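Local coordinates for TetR family transcriptional regulator (Mycobacterium smegmatis, PDB 5XS9), which probably binds operator DNA as a TetR-type dimer and regulates transcription of genes for biotin metabolism, at residues 15-20 against 88-93; 53-58 against 94-99. All coordinates share one frame; numbering follows the deposited sequence.

Interaction 1: 15-20 against 88-93; sequences ILDDHG and SHTDGA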
ATOM      1  N   ILE A  15      -0.898 -22.424   1.272  1.00 38.80           N
ATOM      2  CA  ILE A  15      -1.258 -22.102  -0.107  1.00 41.44           C
ATOM      3  C   ILE A  15      -0.734 -20.686  -0.455  1.00 42.61           C
ATOM      4  O   ILE A  15      -0.167 -20.440  -1.531  1.00 45.10           O
ATOM      5  CB  ILE A  15      -2.786 -22.187  -0.306  1.00 41.04           C
ATOM      6  CG1 ILE A  15      -3.229 -23.652  -0.203  1.00 48.84           C
ATOM      7  CG2 ILE A  15      -3.216 -21.637  -1.660  1.00 43.95           C
ATOM      8  CD1 ILE A  15      -4.698 -23.851   0.079  1.00 46.04           C
ATOM      9  N   LEU A  16      -0.953 -19.759   0.462  1.00 40.88           N
ATOM     10  CA  LEU A  16      -0.474 -18.402   0.318  1.00 37.61           C
ATOM     11  C   LEU A  16       1.003 -18.388   0.120  1.00 36.59           C
ATOM     12  O   LEU A  16       1.470 -17.796  -0.842  1.00 39.25           O
ATOM     13  CB  LEU A  16      -0.879 -17.550   1.528  1.00 35.79           C
ATOM     14  CG  LEU A  16      -0.236 -16.151   1.506  1.00 38.20           C
ATOM     15  CD1 LEU A  16      -0.991 -15.236   0.569  1.00 40.67           C
ATOM     16  CD2 LEU A  16      -0.270 -15.591   2.895  1.00 41.81           C
ATOM     17  N   ASP A  17       1.742 -19.024   1.030  1.00 36.43           N
ATOM     18  CA  ASP A  17       3.212 -19.077   0.913  1.00 42.18           C
ATOM     19  C   ASP A  17       3.670 -19.692  -0.380  1.00 41.39           C
ATOM     20  O   ASP A  17       4.459 -19.106  -1.083  1.00 40.86           O
ATOM     21  CB  ASP A  17       3.852 -19.789   2.151  1.00 47.06           C
ATOM     22  CG  ASP A  17       3.719 -18.942   3.418  1.00 51.47           C
ATOM     23  OD1 ASP A  17       3.695 -17.716   3.236  1.00 54.36           O
ATOM     24  OD2 ASP A  17       3.608 -19.429   4.570  1.00 52.70           O
ATOM     25  N   ASP A  18       3.157 -20.869  -0.687  1.00 43.73           N
ATOM     26  CA  ASP A  18       3.561 -21.611  -1.906  1.00 50.38           C
ATOM     27  C   ASP A  18       3.090 -21.005  -3.219  1.00 51.14           C
ATOM     28  O   ASP A  18       3.784 -21.085  -4.233  1.00 49.58           O
ATOM     29  CB  ASP A  18       3.057 -23.065  -1.818  1.00 48.18           C
ATOM     30  CG  ASP A  18       3.714 -23.848  -0.701  1.00 46.78           C
ATOM     31  OD1 ASP A  18       4.738 -23.434  -0.160  1.00 51.44           O
ATOM     32  OD2 ASP A  18       3.160 -24.885  -0.322  1.00 58.59           O
ATOM     33  N   HIS A  19       1.917 -20.394  -3.232  1.00 47.29           N
ATOM     34  CA  HIS A  19       1.324 -20.045  -4.512  1.00 48.62           C
ATOM     35  C   HIS A  19       0.872 -18.638  -4.682  1.00 54.40           C
ATOM     36  O   HIS A  19       0.490 -18.295  -5.778  1.00 50.84           O
ATOM     37  CB  HIS A  19       0.122 -20.976  -4.783  1.00 54.25           C
ATOM     38  CG  HIS A  19       0.504 -22.414  -4.861  1.00 56.32           C
ATOM     39  ND1 HIS A  19       1.354 -22.898  -5.830  1.00 56.98           N
ATOM     40  CD2 HIS A  19       0.197 -23.464  -4.064  1.00 59.83           C
ATOM     41  CE1 HIS A  19       1.544 -24.188  -5.636  1.00 58.70           C
ATOM     42  NE2 HIS A  19       0.867 -24.551  -4.563  1.00 58.48           N
ATOM     43  N   GLY A  20       0.852 -17.828  -3.619  1.00 49.33           N
ATOM     44  CA  GLY A  20       0.453 -16.463  -3.742  1.00 44.98           C
ATOM     45  C   GLY A  20      -1.003 -16.219  -3.427  1.00 46.26           C
ATOM     46  O   GLY A  20      -1.837 -17.114  -3.427  1.00 49.22           O
ATOM     47  N   SER A  88       7.383 -12.297   6.013  1.00 34.44           N
ATOM     48  CA  SER A  88       7.537 -13.729   6.309  1.00 37.03           C
ATOM     49  C   SER A  88       6.638 -14.576   5.478  1.00 43.02           C
ATOM     50  O   SER A  88       6.816 -15.759   5.511  1.00 42.53           O
ATOM     51  CB  SER A  88       7.204 -14.004   7.816  1.00 36.70           C
ATOM     52  OG  SER A  88       8.222 -13.413   8.532  1.00 47.01           O
ATOM     53  N   HIS A  89       5.596 -14.007   4.838  1.00 39.89           N
ATOM     54  CA  HIS A  89       4.726 -14.745   3.967  1.00 36.90           C
ATOM     55  C   HIS A  89       4.578 -14.078   2.634  1.00 41.72           C
ATOM     56  O   HIS A  89       4.540 -12.862   2.579  1.00 39.24           O
ATOM     57  CB  HIS A  89       3.368 -14.877   4.618  1.00 42.61           C
ATOM     58  CG  HIS A  89       3.449 -15.531   5.954  1.00 43.93           C
ATOM     59  ND1 HIS A  89       3.502 -16.901   6.105  1.00 46.98           N
ATOM     60  CD2 HIS A  89       3.629 -15.004   7.194  1.00 43.56           C
ATOM     61  CE1 HIS A  89       3.650 -17.199   7.385  1.00 45.54           C
ATOM     62  NE2 HIS A  89       3.760 -16.065   8.060  1.00 46.74           N
ATOM     63  N   THR A  90       4.531 -14.882   1.562  1.00 39.03           N
ATOM     64  CA  THR A  90       4.218 -14.410   0.231  1.00 36.39           C
ATOM     65  C   THR A  90       2.896 -13.562   0.206  1.00 36.66           C
ATOM     66  O   THR A  90       1.843 -13.950   0.722  1.00 36.85           O
ATOM     67  CB  THR A  90       4.011 -15.586  -0.724  1.00 41.36           C
ATOM     68  OG1 THR A  90       5.107 -16.502  -0.594  1.00 40.33           O
ATOM     69  CG2 THR A  90       3.900 -15.113  -2.263  1.00 40.48           C
ATOM     70  N   ASP A  91       3.010 -12.373  -0.349  1.00 33.26           N
ATOM     71  CA  ASP A  91       1.889 -11.420  -0.518  1.00 33.93           C
ATOM     72  C   ASP A  91       1.307 -10.985   0.852  1.00 31.80           C
ATOM     73  O   ASP A  91       0.199 -10.491   0.958  1.00 37.95           O
ATOM     74  CB  ASP A  91       0.867 -11.955  -1.422  1.00 36.21           C
ATOM     75  CG  ASP A  91       1.383 -12.155  -2.853  1.00 39.84           C
ATOM     76  OD1 ASP A  91       2.162 -11.346  -3.408  1.00 41.04           O
ATOM     77  OD2 ASP A  91       0.901 -13.097  -3.429  1.00 38.11           O
ATOM     78  N   GLY A  92       2.116 -11.108   1.889  1.00 32.26           N
ATOM     79  CA  GLY A  92       1.626 -10.857   3.262  1.00 35.16           C
ATOM     80  C   GLY A  92       1.208  -9.416   3.513  1.00 34.13           C
ATOM     81  O   GLY A  92       0.167  -9.177   4.119  1.00 31.94           O
ATOM     82  N   ALA A  93       1.999  -8.457   3.008  1.00 31.73           N
ATOM     83  CA  ALA A  93       1.634  -7.111   3.185  1.00 33.12           C
ATOM     84  C   ALA A  93       0.322  -6.800   2.451  1.00 31.74           C
ATOM     85  O   ALA A  93      -0.499  -6.099   2.981  1.00 33.12           O
ATOM     86  CB  ALA A  93       2.768  -6.162   2.773  1.00 34.65           C
TER

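Interaction 2: 53-58 against 94-99; sequences AVADHI and ELVSAS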
ATOM      1  N   ALA A  53      -8.631 -14.374   8.916  1.00 37.92           N
ATOM      2  CA  ALA A  53      -8.031 -15.339   9.819  1.00 39.30           C
ATOM      3  C   ALA A  53      -6.619 -15.594   9.410  1.00 33.84           C
ATOM      4  O   ALA A  53      -5.755 -15.774  10.222  1.00 35.83           O
ATOM      5  CB  ALA A  53      -8.815 -16.659   9.768  1.00 43.40           C
ATOM      6  N   VAL A  54      -6.363 -15.689   8.115  1.00 34.70           N
ATOM      7  CA  VAL A  54      -5.015 -15.915   7.692  1.00 37.86           C
ATOM      8  C   VAL A  54      -4.152 -14.652   8.063  1.00 39.31           C
ATOM      9  O   VAL A  54      -2.971 -14.779   8.512  1.00 37.83           O
ATOM     10  CB  VAL A  54      -4.928 -16.172   6.184  1.00 39.48           C
ATOM     11  CG1 VAL A  54      -3.504 -16.079   5.726  1.00 38.67           C
ATOM     12  CG2 VAL A  54      -5.507 -17.518   5.811  1.00 37.85           C
ATOM     13  N   ALA A  55      -4.707 -13.464   7.849  1.00 37.85           N
ATOM     14  CA  ALA A  55      -4.028 -12.187   8.338  1.00 41.09           C
ATOM     15  C   ALA A  55      -3.660 -12.269   9.850  1.00 40.33           C
ATOM     16  O   ALA A  55      -2.507 -12.013  10.249  1.00 39.05           O
ATOM     17  CB  ALA A  55      -4.897 -10.971   8.058  1.00 41.06           C
ATOM     18  N   ASP A  56      -4.614 -12.695  10.690  1.00 37.39           N
ATOM     19  CA  ASP A  56      -4.321 -12.789  12.148  1.00 39.95           C
ATOM     20  C   ASP A  56      -3.327 -13.827  12.499  1.00 39.73           C
ATOM     21  O   ASP A  56      -2.547 -13.645  13.409  1.00 40.98           O
ATOM     22  CB  ASP A  56      -5.580 -12.903  12.961  1.00 45.60           C
ATOM     23  CG  ASP A  56      -6.374 -11.627  12.882  1.00 45.36           C
ATOM     24  OD1 ASP A  56      -5.780 -10.537  12.635  1.00 44.83           O
ATOM     25  OD2 ASP A  56      -7.566 -11.660  13.051  1.00 42.92           O
ATOM     26  N   HIS A  57      -3.246 -14.858  11.686  1.00 39.34           N
ATOM     27  CA  HIS A  57      -2.296 -15.922  11.912  1.00 40.11           C
ATOM     28  C   HIS A  57      -0.897 -15.446  11.560  1.00 44.91           C
ATOM     29  O   HIS A  57       0.050 -15.689  12.310  1.00 42.54           O
ATOM     30  CB  HIS A  57      -2.689 -17.142  11.055  1.00 42.74           C
ATOM     31  CG  HIS A  57      -1.772 -18.306  11.216  1.00 42.38           C
ATOM     32  ND1 HIS A  57      -1.018 -18.806  10.183  1.00 51.88           N
ATOM     33  CD2 HIS A  57      -1.499 -19.078  12.284  1.00 44.33           C
ATOM     34  CE1 HIS A  57      -0.289 -19.815  10.616  1.00 49.79           C
ATOM     35  NE2 HIS A  57      -0.554 -19.991  11.891  1.00 51.76           N
ATOM     36  N   ILE A  58      -0.771 -14.815  10.391  1.00 38.93           N
ATOM     37  CA  ILE A  58       0.455 -14.133   9.900  1.00 41.64           C
ATOM     38  C   ILE A  58       0.973 -13.112  10.933  1.00 37.12           C
ATOM     39  O   ILE A  58       2.163 -12.920  11.086  1.00 41.86           O
ATOM     40  CB  ILE A  58       0.126 -13.399   8.533  1.00 45.70           C
ATOM     41  CG1 ILE A  58       0.106 -14.394   7.391  1.00 56.76           C
ATOM     42  CG2 ILE A  58       1.086 -12.313   8.119  1.00 52.18           C
ATOM     43  CD1 ILE A  58      -0.510 -13.774   6.140  1.00 59.46           C
ATOM     44  N   GLU A  94       0.145  -7.315   1.247  1.00 32.16           N
ATOM     45  CA  GLU A  94      -1.097  -7.092   0.481  1.00 38.12           C
ATOM     46  C   GLU A  94      -2.305  -7.715   1.180  1.00 36.32           C
ATOM     47  O   GLU A  94      -3.390  -7.148   1.205  1.00 33.65           O
ATOM     48  CB  GLU A  94      -0.988  -7.716  -0.918  1.00 38.89           C
ATOM     49  CG  GLU A  94      -2.172  -7.433  -1.798  1.00 43.79           C
ATOM     50  CD  GLU A  94      -2.106  -8.200  -3.144  1.00 50.64           C
ATOM     51  OE1 GLU A  94      -0.995  -8.576  -3.560  1.00 48.71           O
ATOM     52  OE2 GLU A  94      -3.170  -8.448  -3.755  1.00 47.57           O
ATOM     53  N   LEU A  95      -2.105  -8.894   1.714  1.00 34.84           N
ATOM     54  CA  LEU A  95      -3.196  -9.635   2.354  1.00 35.56           C
ATOM     55  C   LEU A  95      -3.590  -8.888   3.632  1.00 32.32           C
ATOM     56  O   LEU A  95      -4.781  -8.676   3.871  1.00 33.97           O
ATOM     57  CB  LEU A  95      -2.742 -11.071   2.655  1.00 39.04           C
ATOM     58  CG  LEU A  95      -3.839 -12.079   3.087  1.00 40.83           C
ATOM     59  CD1 LEU A  95      -3.482 -13.485   2.741  1.00 47.61           C
ATOM     60  CD2 LEU A  95      -4.000 -11.936   4.581  1.00 46.31           C
ATOM     61  N   VAL A  96      -2.617  -8.448   4.435  1.00 33.68           N
ATOM     62  CA  VAL A  96      -2.929  -7.653   5.674  1.00 32.78           C
ATOM     63  C   VAL A  96      -3.545  -6.307   5.351  1.00 34.40           C
ATOM     64  O   VAL A  96      -4.518  -5.911   6.023  1.00 32.39           O
ATOM     65  CB  VAL A  96      -1.771  -7.540   6.626  1.00 31.13           C
ATOM     66  CG1 VAL A  96      -2.095  -6.632   7.769  1.00 33.64           C
ATOM     67  CG2 VAL A  96      -1.415  -8.968   7.104  1.00 33.21           C
ATOM     68  N   SER A  97      -3.062  -5.646   4.282  1.00 33.71           N
ATOM     69  CA  SER A  97      -3.733  -4.401   3.789  1.00 36.12           C
ATOM     70  C   SER A  97      -5.178  -4.577   3.496  1.00 35.43           C
ATOM     71  O   SER A  97      -5.972  -3.732   3.904  1.00 35.58           O
ATOM     72  CB  SER A  97      -3.084  -3.761   2.576  1.00 37.07           C
ATOM     73  OG  SER A  97      -1.730  -3.538   2.908  1.00 41.30           O
ATOM     74  N   ALA A  98      -5.505  -5.586   2.688  1.00 34.68           N
ATOM     75  CA  ALA A  98      -6.890  -5.797   2.309  1.00 36.75           C
ATOM     76  C   ALA A  98      -7.733  -6.230   3.515  1.00 34.06           C
ATOM     77  O   ALA A  98      -8.914  -5.820   3.646  1.00 33.51           O
ATOM     78  CB  ALA A  98      -7.031  -6.761   1.120  1.00 36.34           C
ATOM     79  N   SER A  99      -7.162  -6.965   4.458  1.00 33.19           N
ATOM     80  CA  SER A  99      -7.936  -7.334   5.627  1.00 36.92           C
ATOM     81  C   SER A  99      -8.159  -6.210   6.608  1.00 35.88           C
ATOM     82  O   SER A  99      -9.193  -6.155   7.247  1.00 40.13           O
ATOM     83  CB  SER A  99      -7.345  -8.544   6.352  1.00 42.05           C
ATOM     84  OG  SER A  99      -7.437  -9.688   5.510  1.00 47.73           O
TER

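Interaction 1: 15-20 against 88-93
Hydrogen bonds carry most of this contact, which joins the C-terminal end of helix 5-19, in the DNA-binding domain of a TetR-type regulator, to the turn leading into helix 92-101 of the ligand-binding-type domain. H89 ND1 points between both carboxylate oxygens of D17, 3.0 Å from OD1 and 3.0 Å from OD2, and each oxygen uses its syn lone pair. Carboxylate and imidazole are nearly coplanar, 13° apart, so D17 meets the ring at its edge. D17 OD1 also takes a weak bond from T90 N. The hydroxyl of T90 donates to the backbone, with OG1 2.7 Å from D17 O, in the carbonyl plane and on a lone pair.

The packing is close: CG and CD1 of L16, whose CG is anti to the backbone N, both lie 3.1 Å from T90 O, while CD2 of L16 meets H89 CB at 4.1 Å. G20, with positive phi just past the helix, sets its CA 3.4 Å from D91 OD2, an oxygen that accepts a hydrogen bond from I21 N.

With ND1 as the donor, the forked bond fixes the rotation of the H89 ring, and the nearby carboxylate would probably favour a protonated imidazole, which, if so, would add an electrostatic part to the bond.

Interaction 2: 53-58 against 94-99
Helix segments 53-58 and 94-99 cross steeply, their N-to-C directions 123° apart and their axes 9.3 Å from each other at closest approach. The nearest CA pair is A55 and V96, 5.4 Å apart. The small side chain of A55 points at the opposing helix and lets the two come together there. Its CB meets the neighbours L95 and V96 and, one turn on, S99: A55 CB lies 3.7 Å from L95 CD2 and touches CG2 of V96. A55 CB is also 3.8 Å from S99 OG. All six touching residues are buried, and no hydrogen bond links the two segments.

L95 reaches across with both methyls. Its CG is anti to the backbone N (chi1 -169°), which carries the branched end over to helix 47-58, where the two methyls divide the work. CD2 lies against A55 and also approaches CD1 of I58, whereas CD1 meets CG1 of V54 at 4.0 Å, the two side chains crossing at about a right angle.

In TetR-family regulators the helix following the helix-turn-helix commonly links the DNA-binding head to the core, and helix 47-58 does so here by packing on helix 92-101. L51, a turn earlier on helix 47-58, also touches L95 and S99, while V54 also touches A12 and T13 of helix 5-19.

Beside A55, V96 offers the methyl that stands anti to its carbonyl carbon, CG2, to CG2 of I58 at 4.3 Å. I58 thus uses two separate methyls, CG2 against V96 and CD1 against L95.

Interaction 1 uses the loop that leads into helix 92-101, interaction 2 the helix itself, and their centres lie 10 Å apart. Three side-chain contacts make them continuous. I58 bridges them twice, with CG1 3.6 Å from CD2 of H89 and CD1 3.7 Å from CD2 of L16, and L95 CD1 packs 3.7 Å from L16 CD1. The polar clasp at 15-20 and 88-93, near the surface, thus borders an apolar seam between 53-58 and 94-99. Together they seat two helices of the DNA-binding head on helix 92-101 and the loop before it, the kind of junction through which many TetR-type regulators relay ligand binding; whether this one does so is not established.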